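Local coordinates for L-lactate dehydrogenase (Trichomonas vaginalis, PDB 4UUL), which catalyses, as the natural enzyme, the NAD-linked interconversion of pyruvate and L-lactate, and probably also acts on malate, at residues A4-I9 / D79-F84; G11-I16 / L39-P44; Q34-L39 / G66-T71; K124-G129 / N150-S155. The protein carries 1 engineered substitution. All blocks are in the same frame, centred on the assembly; numbering follows the deposited sequence.

Contact 1: A4-I9 / D79-F84; sequences AAHVLI and DIDCAF
Val-7 fits its two methyls into the notch between Cys-82 and Phe-84. CG1 meets the edge of the phenyl ring, in its plane and 3.8 Å from Phe-84 CE1. CG2 rests against the thiol, 3.9 Å from Cys-82 SG. The valine thus lies beside both residues at once. On the other face the same kind of fit recurs, again with a residue of strand 5-10 between two of the other segment. There Leu-8 puts CB and CD2 into the angle between Ile-80 and Ala-83. Ile-80 CD1 is 3.8 Å from Leu-8 CB, and Ala-83 CB is 4.1 Å from the same atom. Chi1 of Ile-80 (62°) sets CG1 between the backbone N and the carbonyl carbon, and CD1 extends from there to Leu-8.

The two strands run parallel, and the bonding changes at their N-terminal end. Here a carboxylate oxygen takes the place of a strand carbonyl. Asp-81 OD2 receives His-6 N at 2.8 Å through its anti lone pair, almost straight at 175°. A water bridges the same oxygen to Ala-4 O. His-6 O receives Asp-81 N at 2.8 Å and, weakly, Cys-82 N. Asp-81 OD1 forms a salt bridge with Lys-120, and His-6 stacks on Tyr-36. Strand 5-10 lies between strands 35-40 and 82-85. Helices 15-25 and 242-257 both pack on Phe-84.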
loop_
_atom_site.group_PDB
_atom_site.type_symbol
_atom_site.label_atom_id
_atom_site.label_comp_id
_atom_site.label_asym_id
_atom_site.label_seq_id
_atom_site.Cartn_x
_atom_site.Cartn_y
_atom_site.Cartn_z
ATOM N N ALA B 4 15.976 7.774 13.767
ATOM C CA ALA B 4 14.753 7.425 13.089
ATOM C C ALA B 4 13.654 8.417 13.474
ATOM O O ALA B 4 13.585 8.887 14.602
ATOM C CB ALA B 4 14.300 6.067 13.447
ATOM N N ALA B 5 12.770 8.674 12.530
ATOM C CA ALA B 5 11.594 9.470 12.788
ATOM C C ALA B 5 10.527 8.590 13.411
ATOM O O ALA B 5 10.264 7.496 12.946
ATOM C CB ALA B 5 11.086 10.043 11.462
ATOM N N HIS B 6 9.887 9.095 14.465
ATOM C CA HIS B 6 8.868 8.361 15.171
ATOM C C HIS B 6 7.488 8.770 14.709
ATOM O O HIS B 6 7.091 9.935 14.825
ATOM C CB HIS B 6 9.052 8.528 16.685
ATOM C CG HIS B 6 10.168 7.698 17.216
ATOM N ND1 HIS B 6 9.991 6.682 18.128
ATOM C CD2 HIS B 6 11.499 7.730 16.944
ATOM C CE1 HIS B 6 11.163 6.094 18.366
ATOM N NE2 HIS B 6 12.090 6.728 17.672
ATOM N N VAL B 7 6.722 7.812 14.196
ATOM C CA VAL B 7 5.446 8.060 13.548
ATOM C C VAL B 7 4.360 7.283 14.239
ATOM O O VAL B 7 4.417 6.070 14.318
ATOM C CB VAL B 7 5.524 7.585 12.061
ATOM C CG1 VAL B 7 4.182 7.798 11.384
ATOM C CG2 VAL B 7 6.667 8.266 11.324
ATOM N N LEU B 8 3.336 7.998 14.698
ATOM C CA LEU B 8 2.171 7.376 15.324
ATOM C C LEU B 8 1.056 7.176 14.290
ATOM O O LEU B 8 0.740 8.068 13.510
ATOM C CB LEU B 8 1.636 8.263 16.444
ATOM C CG LEU B 8 0.275 7.894 17.021
ATOM C CD1 LEU B 8 0.260 6.503 17.674
ATOM C CD2 LEU B 8 -0.191 8.936 17.999
ATOM N N ILE B 9 0.435 6.000 14.323
ATOM C CA ILE B 9 -0.815 5.717 13.630
ATOM C C ILE B 9 -1.809 5.197 14.657
ATOM O O ILE B 9 -1.534 4.215 15.324
ATOM C CB ILE B 9 -0.641 4.660 12.504
ATOM C CG1 ILE B 9 0.438 5.111 11.508
ATOM C CG2 ILE B 9 -1.969 4.399 11.828
ATOM C CD1 ILE B 9 0.864 3.979 10.560
ATOM N N ASP B 79 7.512 10.978 22.402
ATOM C CA ASP B 79 8.564 11.530 21.560
ATOM C C ASP B 79 8.289 11.335 20.072
ATOM O O ASP B 79 9.239 11.269 19.267
ATOM C CB ASP B 79 9.944 10.991 21.960
ATOM C CG ASP B 79 10.333 11.356 23.393
ATOM O OD1 ASP B 79 9.904 12.414 23.878
ATOM O OD2 ASP B 79 11.076 10.599 24.024
ATOM N N ILE B 80 7.022 11.342 19.678
ATOM C CA ILE B 80 6.701 11.237 18.263
ATOM C C ILE B 80 7.011 12.511 17.486
ATOM O O ILE B 80 6.870 13.614 18.014
ATOM C CB ILE B 80 5.268 10.729 18.015
ATOM C CG1 ILE B 80 4.225 11.695 18.599
ATOM C CG2 ILE B 80 5.131 9.306 18.566
ATOM C CD1 ILE B 80 2.839 11.397 18.119
ATOM N N ASP B 81 7.377 12.343 16.212
ATOM C CA ASP B 81 7.615 13.421 15.246
ATOM C C ASP B 81 6.368 13.775 14.409
ATOM O O ASP B 81 6.181 14.900 13.996
ATOM C CB ASP B 81 8.724 13.010 14.287
ATOM C CG ASP B 81 10.059 12.883 14.997
ATOM O OD1 ASP B 81 10.642 13.919 15.356
ATOM O OD2 ASP B 81 10.501 11.755 15.196
ATOM N N CYS B 82 5.539 12.786 14.145
ATOM C CA CYS B 82 4.276 13.036 13.446
ATOM C C CYS B 82 3.217 11.980 13.825
ATOM O O CYS B 82 3.561 10.926 14.384
ATOM C CB CYS B 82 4.432 13.202 11.924
ATOM S SG CYS B 82 4.868 11.689 11.063
ATOM N N ALA B 83 1.950 12.287 13.547
ATOM C CA ALA B 83 0.876 11.423 13.892
ATOM C C ALA B 83 -0.186 11.457 12.836
ATOM O O ALA B 83 -0.578 12.506 12.318
ATOM C CB ALA B 83 0.239 11.875 15.222
ATOM N N PHE B 84 -0.702 10.263 12.537
ATOM C CA PHE B 84 -1.866 10.056 11.680
ATOM C C PHE B 84 -3.010 9.635 12.610
ATOM O O PHE B 84 -3.057 8.483 13.073
ATOM C CB PHE B 84 -1.577 8.979 10.649
ATOM C CG PHE B 84 -0.525 9.363 9.646
ATOM C CD1 PHE B 84 0.830 9.179 9.909
ATOM C CD2 PHE B 84 -0.897 9.903 8.426
ATOM C CE1 PHE B 84 1.775 9.517 8.985
ATOM C CE2 PHE B 84 0.100 10.230 7.487
ATOM C CZ PHE B 84 1.422 10.024 7.787
HETATM O O HOH W 1 12.804 11.075 16.442
#

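Contact 2: G11-I16 / L39-P44; sequences GAAGQI and LLDIPP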
loop_
_atom_site.group_PDB
_atom_site.type_symbol
_atom_site.label_atom_id
_atom_site.label_comp_id
_atom_site.label_asym_id
_atom_site.label_seq_id
_atom_site.Cartn_x
_atom_site.Cartn_y
_atom_site.Cartn_z
ATOM N N GLY B 11 -5.761 3.783 15.613
ATOM C CA GLY B 11 -6.605 2.835 14.874
ATOM C C GLY B 11 -5.795 1.896 14.001
ATOM O O GLY B 11 -6.225 1.491 12.921
ATOM N N ALA B 12 -4.590 1.558 14.461
ATOM C CA ALA B 12 -3.606 0.944 13.580
ATOM C C ALA B 12 -3.994 -0.408 13.044
ATOM O O ALA B 12 -3.436 -0.811 12.044
ATOM C CB ALA B 12 -2.241 0.908 14.238
ATOM N N ALA B 13 -4.902 -1.099 13.716
ATOM C CA ALA B 13 -5.329 -2.422 13.280
ATOM C C ALA B 13 -6.339 -2.414 12.144
ATOM O O ALA B 13 -6.661 -3.444 11.580
ATOM C CB ALA B 13 -5.877 -3.191 14.449
ATOM N N GLY B 14 -6.862 -1.252 11.806
ATOM C CA GLY B 14 -7.837 -1.185 10.748
ATOM C C GLY B 14 -7.222 -1.214 9.380
ATOM O O GLY B 14 -5.990 -1.280 9.219
ATOM N N GLN B 15 -8.063 -1.109 8.357
ATOM C CA GLN B 15 -7.540 -1.213 6.991
ATOM C C GLN B 15 -6.615 -0.052 6.608
ATOM O O GLN B 15 -5.621 -0.258 5.930
ATOM C CB GLN B 15 -8.649 -1.352 5.980
ATOM C CG GLN B 15 -8.084 -1.708 4.621
ATOM C CD GLN B 15 -7.132 -2.903 4.652
ATOM O OE1 GLN B 15 -5.988 -2.792 4.250
ATOM N NE2 GLN B 15 -7.607 -4.042 5.152
ATOM N N ILE B 16 -6.983 1.185 6.993
ATOM C CA ILE B 16 -6.108 2.294 6.700
ATOM C C ILE B 16 -4.760 2.063 7.396
ATOM O O ILE B 16 -3.679 2.191 6.783
ATOM C CB ILE B 16 -6.746 3.624 7.075
ATOM C CG1 ILE B 16 -7.911 3.924 6.103
ATOM C CG2 ILE B 16 -5.709 4.703 7.068
ATOM C CD1 ILE B 16 -8.803 5.100 6.527
ATOM N N LEU B 39 2.097 2.137 16.968
ATOM C CA LEU B 39 0.861 1.594 16.421
ATOM C C LEU B 39 -0.119 1.400 17.560
ATOM O O LEU B 39 0.046 0.498 18.395
ATOM C CB LEU B 39 1.155 0.275 15.699
ATOM C CG LEU B 39 2.201 0.387 14.596
ATOM C CD1 LEU B 39 2.600 -0.973 14.102
ATOM C CD2 LEU B 39 1.649 1.171 13.420
ATOM N N LEU B 40 -1.127 2.283 17.648
ATOM C CA LEU B 40 -2.059 2.314 18.752
ATOM C C LEU B 40 -3.410 1.782 18.347
ATOM O O LEU B 40 -3.945 2.147 17.295
ATOM C CB LEU B 40 -2.209 3.747 19.279
ATOM C CG LEU B 40 -3.202 4.002 20.404
ATOM C CD1 LEU B 40 -2.788 3.286 21.687
ATOM C CD2 LEU B 40 -3.404 5.508 20.652
ATOM N N ASP B 41 -3.982 0.917 19.191
ATOM C CA ASP B 41 -5.374 0.497 19.017
ATOM C C ASP B 41 -5.915 0.038 20.375
ATOM O O ASP B 41 -5.253 0.236 21.382
ATOM C CB ASP B 41 -5.532 -0.521 17.870
ATOM C CG ASP B 41 -6.827 -0.378 17.094
ATOM O OD1 ASP B 41 -7.872 -0.129 17.725
ATOM O OD2 ASP B 41 -6.782 -0.476 15.839
ATOM N N ILE B 42 -7.129 -0.481 20.386
ATOM C CA ILE B 42 -7.781 -0.862 21.612
ATOM C C ILE B 42 -7.608 -2.356 21.864
ATOM O O ILE B 42 -7.307 -3.117 20.947
ATOM C CB ILE B 42 -9.254 -0.509 21.590
ATOM C CG1 ILE B 42 -9.962 -1.149 20.403
ATOM C CG2 ILE B 42 -9.428 1.020 21.618
ATOM C CD1 ILE B 42 -11.512 -1.059 20.544
ATOM N N PRO B 43 -7.803 -2.796 23.105
ATOM C CA PRO B 43 -7.503 -4.188 23.426
ATOM C C PRO B 43 -8.149 -5.237 22.519
ATOM O O PRO B 43 -7.445 -6.207 22.195
ATOM C CB PRO B 43 -7.968 -4.301 24.895
ATOM C CG PRO B 43 -7.759 -2.950 25.435
ATOM C CD PRO B 43 -8.142 -2.022 24.314
ATOM N N PRO B 44 -9.421 -5.085 22.142
ATOM C CA PRO B 44 -10.006 -6.118 21.275
ATOM C C PRO B 44 -9.331 -6.240 19.904
ATOM O O PRO B 44 -9.543 -7.241 19.190
ATOM C CB PRO B 44 -11.468 -5.668 21.107
ATOM C CG PRO B 44 -11.724 -4.672 22.187
ATOM C CD PRO B 44 -10.416 -4.080 22.577
#
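Asp-41 turns its carboxylate toward segment 11-16 and binds Ala-13 through one oxygen. OD2 receives Ala-13 N at 2.9 Å with its anti lone pair. The bond is bent, at 152°. The other oxygen, OD1, stays with its own segment and receives the N-H of the next residue, Ile-42 N, at 2.8 Å, also with its anti lone pair. Two backbone N-H groups thus hold the carboxylate, one at each oxygen, and fix its rotation. The packing around OD2 is close: Ala-13 CB is 3.2 Å from it.

Ala-12 directs its CB at strand 35-40. This CB lies 3.8 Å from Leu-39 CB, and Leu-39 CD2 flanks the same methyl. Ala-12 N bonds to Leu-40 O at 3.0 Å, nearly straight at 177°. The Leu-40 side chain is directed away from the loop.

The segment 11-16 belongs to the glycine-rich loop of a Rossmann fold, with the pattern Gly-x-x-Gly-x-x-Gly completed by Gly-17. Asp-41 stands just past the end of the second strand, where NAD-binding Rossmann folds commonly carry an acid for the adenosine ribose. It contacts NADH in another structure of this protein, as do Gln-15 and Ile-16.

The loop is shaped by a type I turn from Gly-11 to Gly-14. Gly-11 starts the turn with a positive phi of 58°, which a glycine takes readily, and Gly-14 is the N-cap of helix 15-25. Leu-49 of helix 46-57 packs on both Ala-12 and Leu-39, and Arg-48 touches Ala-13.

Contact 3: Q34-L39 / G66-T71; sequences QVYLHL and GFVATT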
loop_
_atom_site.group_PDB
_atom_site.type_symbol
_atom_site.label_atom_id
_atom_site.label_comp_id
_atom_site.label_asym_id
_atom_site.label_seq_id
_atom_site.Cartn_x
_atom_site.Cartn_y
_atom_site.Cartn_z
ATOM N N GLN B 34 15.235 6.432 8.387
ATOM C CA GLN B 34 14.434 5.360 8.954
ATOM C C GLN B 34 13.229 5.867 9.733
ATOM O O GLN B 34 13.225 7.032 10.190
ATOM C CB GLN B 34 15.262 4.485 9.853
ATOM C CG GLN B 34 16.307 3.655 9.128
ATOM C CD GLN B 34 16.812 2.568 10.008
ATOM O OE1 GLN B 34 17.343 2.830 11.097
ATOM N NE2 GLN B 34 16.647 1.331 9.559
ATOM N N VAL B 35 12.252 4.976 9.901
ATOM C CA VAL B 35 11.060 5.269 10.654
ATOM C C VAL B 35 10.886 4.235 11.759
ATOM O O VAL B 35 11.285 3.077 11.628
ATOM C CB VAL B 35 9.815 5.315 9.752
ATOM C CG1 VAL B 35 9.931 6.451 8.778
ATOM C CG2 VAL B 35 9.567 3.969 9.073
ATOM N N TYR B 36 10.310 4.700 12.860
ATOM C CA TYR B 36 9.949 3.862 13.986
ATOM C C TYR B 36 8.438 4.066 14.209
ATOM O O TYR B 36 8.004 5.205 14.419
ATOM C CB TYR B 36 10.736 4.208 15.267
ATOM C CG TYR B 36 10.414 3.291 16.412
ATOM C CD1 TYR B 36 9.243 3.459 17.143
ATOM C CD2 TYR B 36 11.299 2.309 16.818
ATOM C CE1 TYR B 36 8.943 2.664 18.224
ATOM C CE2 TYR B 36 11.014 1.502 17.910
ATOM C CZ TYR B 36 9.816 1.673 18.594
ATOM O OH TYR B 36 9.527 0.867 19.667
ATOM N N LEU B 37 7.639 3.001 14.047
ATOM C CA LEU B 37 6.162 3.118 14.049
ATOM C C LEU B 37 5.609 2.870 15.437
ATOM O O LEU B 37 5.874 1.862 16.055
ATOM C CB LEU B 37 5.541 2.144 13.046
ATOM C CG LEU B 37 5.945 2.363 11.583
ATOM C CD1 LEU B 37 5.308 1.306 10.740
ATOM C CD2 LEU B 37 5.553 3.713 11.161
ATOM N N HIS B 38 4.809 3.818 15.896
ATOM C CA HIS B 38 3.987 3.651 17.108
ATOM C C HIS B 38 2.578 3.336 16.627
ATOM O O HIS B 38 1.977 4.128 15.899
ATOM C CB HIS B 38 3.990 4.916 17.926
ATOM C CG HIS B 38 5.329 5.315 18.450
ATOM N ND1 HIS B 38 5.589 5.428 19.796
ATOM C CD2 HIS B 38 6.470 5.700 17.827
ATOM C CE1 HIS B 38 6.835 5.837 19.976
ATOM N NE2 HIS B 38 7.403 5.987 18.799
ATOM N N LEU B 39 2.097 2.137 16.968
ATOM C CA LEU B 39 0.861 1.594 16.421
ATOM C C LEU B 39 -0.119 1.400 17.560
ATOM O O LEU B 39 0.046 0.498 18.395
ATOM C CB LEU B 39 1.155 0.275 15.699
ATOM C CG LEU B 39 2.201 0.387 14.596
ATOM C CD1 LEU B 39 2.600 -0.973 14.102
ATOM C CD2 LEU B 39 1.649 1.171 13.420
ATOM N N GLY B 66 12.139 0.018 13.773
ATOM C CA GLY B 66 11.417 -0.713 14.799
ATOM C C GLY B 66 9.970 -0.240 14.885
ATOM O O GLY B 66 9.537 0.595 14.090
ATOM N N PHE B 67 9.229 -0.778 15.849
ATOM C CA PHE B 67 7.851 -0.413 16.071
ATOM C C PHE B 67 7.463 -0.827 17.491
ATOM O O PHE B 67 8.123 -1.655 18.136
ATOM C CB PHE B 67 6.931 -1.122 15.075
ATOM C CG PHE B 67 7.013 -2.608 15.147
ATOM C CD1 PHE B 67 6.259 -3.318 16.051
ATOM C CD2 PHE B 67 7.861 -3.297 14.312
ATOM C CE1 PHE B 67 6.374 -4.710 16.142
ATOM C CE2 PHE B 67 7.974 -4.668 14.392
ATOM C CZ PHE B 67 7.218 -5.368 15.301
ATOM N N VAL B 68 6.354 -0.269 17.938
ATOM C CA VAL B 68 5.686 -0.716 19.147
ATOM C C VAL B 68 4.195 -0.761 18.836
ATOM O O VAL B 68 3.629 0.171 18.293
ATOM C CB VAL B 68 5.973 0.178 20.374
ATOM C CG1 VAL B 68 5.501 1.610 20.213
ATOM C CG2 VAL B 68 5.381 -0.466 21.628
ATOM N N ALA B 69 3.586 -1.896 19.109
ATOM C CA ALA B 69 2.138 -2.095 18.999
ATOM C C ALA B 69 1.612 -2.073 20.393
ATOM O O ALA B 69 2.077 -2.834 21.279
ATOM C CB ALA B 69 1.868 -3.468 18.431
ATOM N N THR B 70 0.663 -1.189 20.653
ATOM C CA THR B 70 0.275 -0.910 22.040
ATOM C C THR B 70 -1.169 -0.456 22.174
ATOM O O THR B 70 -1.759 0.042 21.204
ATOM C CB THR B 70 1.229 0.147 22.623
ATOM O OG1 THR B 70 0.988 0.304 24.011
ATOM C CG2 THR B 70 1.079 1.497 21.958
ATOM N N THR B 71 -1.712 -0.633 23.355
ATOM C CA THR B 71 -2.950 0.028 23.748
ATOM C C THR B 71 -2.721 1.232 24.678
ATOM O O THR B 71 -3.664 1.866 25.090
ATOM C CB THR B 71 -3.874 -0.937 24.467
ATOM O OG1 THR B 71 -3.242 -1.376 25.667
ATOM C CG2 THR B 71 -4.131 -2.150 23.581
#
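Tyr-36 lays one face of its ring over the peptide that joins Gly-66 to Phe-67. Gly-66 C lies 3.4 Å above the ring plane and Phe-67 N 3.5 Å above it, both offset toward the rim. CG is anti to the backbone N (chi1 -177°), which starts the ring across the neighbouring strand. Gly-66 has no CB, and the ring can therefore lie close against the backbone. Beyond the ring, Tyr-36 OH is 3.7 Å from Val-68 CB. Val-68 CG1 also reaches the imidazole of the next residue on this face, 3.8 Å from His-38 ND1.

On the other face Leu-37 CB meets Phe-67 CB at 4.1 Å, and Leu-39 CD1 touches that same Phe-67 atom more loosely. Four backbone bonds join the strands, from Leu-37 N to Gly-66 O at one end to Thr-70 N to Leu-39 O at the other.

A second shell holds the imidazole. His-38 NE2 is hydrogen-bonded to His-6 ND1, and His-38 ND1 to Ala-75 O. Helix 46-57 covers the Phe-67 side through Thr-53 and Glu-57. This helix links the two strands in a beta-alpha-beta crossover. Strand 64-70 is the outermost strand on this side of the parallel sheet, as the third strand is in a classical Rossmann fold.

Contact 4: K124-G129 / N150-S155; sequences KVLVIG and NFSSLS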
loop_
_atom_site.group_PDB
_atom_site.type_symbol
_atom_site.label_atom_id
_atom_site.label_comp_id
_atom_site.label_asym_id
_atom_site.label_seq_id
_atom_site.Cartn_x
_atom_site.Cartn_y
_atom_site.Cartn_z
ATOM N N LYS B 124 3.916 16.935 14.072
ATOM C CA LYS B 124 2.936 17.286 13.069
ATOM C C LYS B 124 1.780 16.268 13.129
ATOM O O LYS B 124 1.952 15.079 12.821
ATOM C CB LYS B 124 3.581 17.344 11.662
ATOM C CG LYS B 124 4.574 18.500 11.568
ATOM C CD LYS B 124 5.210 18.744 10.243
ATOM C CE LYS B 124 5.807 20.153 10.246
ATOM N NZ LYS B 124 6.321 20.520 8.985
ATOM N N VAL B 125 0.615 16.762 13.491
ATOM C CA VAL B 125 -0.552 15.967 13.768
ATOM C C VAL B 125 -1.549 16.167 12.624
ATOM O O VAL B 125 -2.079 17.248 12.424
ATOM C CB VAL B 125 -1.226 16.396 15.089
ATOM C CG1 VAL B 125 -2.426 15.532 15.403
ATOM C CG2 VAL B 125 -0.215 16.397 16.208
ATOM N N LEU B 126 -1.782 15.088 11.877
ATOM C CA LEU B 126 -2.740 15.042 10.793
ATOM C C LEU B 126 -3.989 14.295 11.244
ATOM O O LEU B 126 -3.950 13.093 11.514
ATOM C CB LEU B 126 -2.134 14.352 9.592
ATOM C CG LEU B 126 -3.067 14.170 8.395
ATOM C CD1 LEU B 126 -3.704 15.490 7.938
ATOM C CD2 LEU B 126 -2.330 13.520 7.239
ATOM N N VAL B 127 -5.096 15.012 11.324
ATOM C CA VAL B 127 -6.364 14.447 11.774
ATOM C C VAL B 127 -7.162 13.963 10.583
ATOM O O VAL B 127 -7.453 14.707 9.639
ATOM C CB VAL B 127 -7.160 15.489 12.578
ATOM C CG1 VAL B 127 -8.433 14.871 13.095
ATOM C CG2 VAL B 127 -6.299 16.032 13.688
ATOM N N ILE B 128 -7.497 12.668 10.616
ATOM C CA ILE B 128 -8.179 11.984 9.547
ATOM C C ILE B 128 -9.547 11.504 9.971
ATOM O O ILE B 128 -10.521 11.664 9.218
ATOM C CB ILE B 128 -7.330 10.822 9.043
ATOM C CG1 ILE B 128 -5.993 11.377 8.493
ATOM C CG2 ILE B 128 -8.052 9.993 7.987
ATOM C CD1 ILE B 128 -4.896 10.394 8.361
ATOM N N GLY B 129 -9.659 10.946 11.157
ATOM C CA GLY B 129 -10.945 10.431 11.639
ATOM C C GLY B 129 -12.008 11.521 11.686
ATOM O O GLY B 129 -11.758 12.634 12.098
ATOM N N ASN B 150 1.106 22.832 14.835
ATOM C CA ASN B 150 1.229 21.401 15.011
ATOM C C ASN B 150 0.070 20.570 14.441
ATOM O O ASN B 150 0.158 19.344 14.473
ATOM C CB ASN B 150 1.374 21.038 16.495
ATOM C CG ASN B 150 2.646 21.600 17.149
ATOM O OD1 ASN B 150 2.588 22.596 17.856
ATOM N ND2 ASN B 150 3.776 20.964 16.908
ATOM N N PHE B 151 -0.977 21.224 13.938
ATOM C CA PHE B 151 -2.227 20.518 13.597
ATOM C C PHE B 151 -2.726 20.821 12.214
ATOM O O PHE B 151 -2.734 21.964 11.772
ATOM C CB PHE B 151 -3.345 20.942 14.576
ATOM C CG PHE B 151 -3.106 20.457 15.983
ATOM C CD1 PHE B 151 -3.533 19.208 16.385
ATOM C CD2 PHE B 151 -2.423 21.234 16.892
ATOM C CE1 PHE B 151 -3.274 18.738 17.659
ATOM C CE2 PHE B 151 -2.144 20.770 18.201
ATOM C CZ PHE B 151 -2.585 19.525 18.573
ATOM N N SER B 152 -3.254 19.791 11.559
ATOM C CA SER B 152 -3.988 19.974 10.319
ATOM C C SER B 152 -4.957 18.803 10.138
ATOM O O SER B 152 -4.826 17.805 10.837
ATOM C CB SER B 152 -3.051 20.149 9.124
ATOM O OG SER B 152 -2.312 18.992 8.871
ATOM N N SER B 153 -5.868 18.954 9.188
ATOM C CA SER B 153 -6.826 17.928 8.868
ATOM C C SER B 153 -6.830 17.643 7.378
ATOM O O SER B 153 -6.375 18.438 6.559
ATOM C CB SER B 153 -8.227 18.284 9.351
ATOM O OG SER B 153 -8.800 19.403 8.687
ATOM N N LEU B 154 -7.238 16.420 7.021
ATOM C CA LEU B 154 -7.101 15.903 5.678
ATOM C C LEU B 154 -8.272 16.244 4.762
ATOM O O LEU B 154 -9.337 15.660 4.913
ATOM C CB LEU B 154 -6.944 14.365 5.745
ATOM C CG LEU B 154 -6.619 13.707 4.424
ATOM C CD1 LEU B 154 -5.275 14.150 3.899
ATOM C CD2 LEU B 154 -6.638 12.219 4.536
ATOM N N SER B 155 -8.028 17.053 3.753
ATOM C CA SER B 155 -9.005 17.333 2.696
ATOM C C SER B 155 -8.485 16.863 1.317
ATOM O O SER B 155 -9.236 16.931 0.351
ATOM C CB SER B 155 -9.432 18.803 2.721
ATOM O OG SER B 155 -8.319 19.590 2.634
#
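Val-125 lies side by side with Phe-151, pointing the same way, and is the residue most buried by this contact. Its CB is 3.9 Å from Phe-151 CD1, and CG1 touches the same side of the ring. The valine also presses on the neighbouring backbone, with CB 3.3 Å from Asn-150 O. Both of its own polar atoms are used: Val-125 N bonds to Asn-150 O at 2.8 Å, and Val-125 O receives Ser-152 N at 2.9 Å.

Leu-154 comes next. Its CB is directed at segment 124-129, and its CD2 runs beside Ile-128, 4.1 Å from CG1 of that residue. Leu-154 N closes the set of backbone bonds on Val-127 O.

Leu-126 leaves the sheet on the face opposite to Val-125, but its end bends back to the other strand. CG is anti to the backbone N (chi1 177°). Chi2 (54°) then sets CD1, which comes to 3.8 Å from Leu-154 N. The same methyl is 4.1 Å from Leu-154 CB and 3.9 Å from Ser-152 OG. That hydroxyl is buried and bonds to His-251 NE2 of helix 242-257.

Helix 97-118 packs on Val-125, Val-127 and Phe-151, and helix 132-141 on Val-127 and Phe-151, while helix 242-257 packs on Leu-126. Helix 132-141 belongs to the crossover between the strands. The arrangement is the last beta-alpha-beta unit of the Rossmann sheet. Ile-128 and Leu-154, where the chain leaves the C-terminal edge of the sheet, contact NADH in another structure of this protein.

In the fold
All four contacts belong to one parallel six-stranded sheet. Contact 1 is the hub. Its centre is about 8 Å from that of contact 3, 13 Å from contact 4 and 15 Å from contact 2. Strand 5-10 of contact 1 bonds to strand 35-40 of contacts 2 and 3, and its strand 82-85 to strand 124-127 of contact 4, as in Ala-83 O to Leu-126 N, 2.9 Å. Contacts 2 and 3 share Leu-39. Contacts 2 and 4 both supply residues seen at NADH in another structure of this protein. Their centres are about 18 Å apart, their nearest atoms about 5 Å. Contact 3 keeps farther from contact 4, with nearest atoms about 11 Å apart.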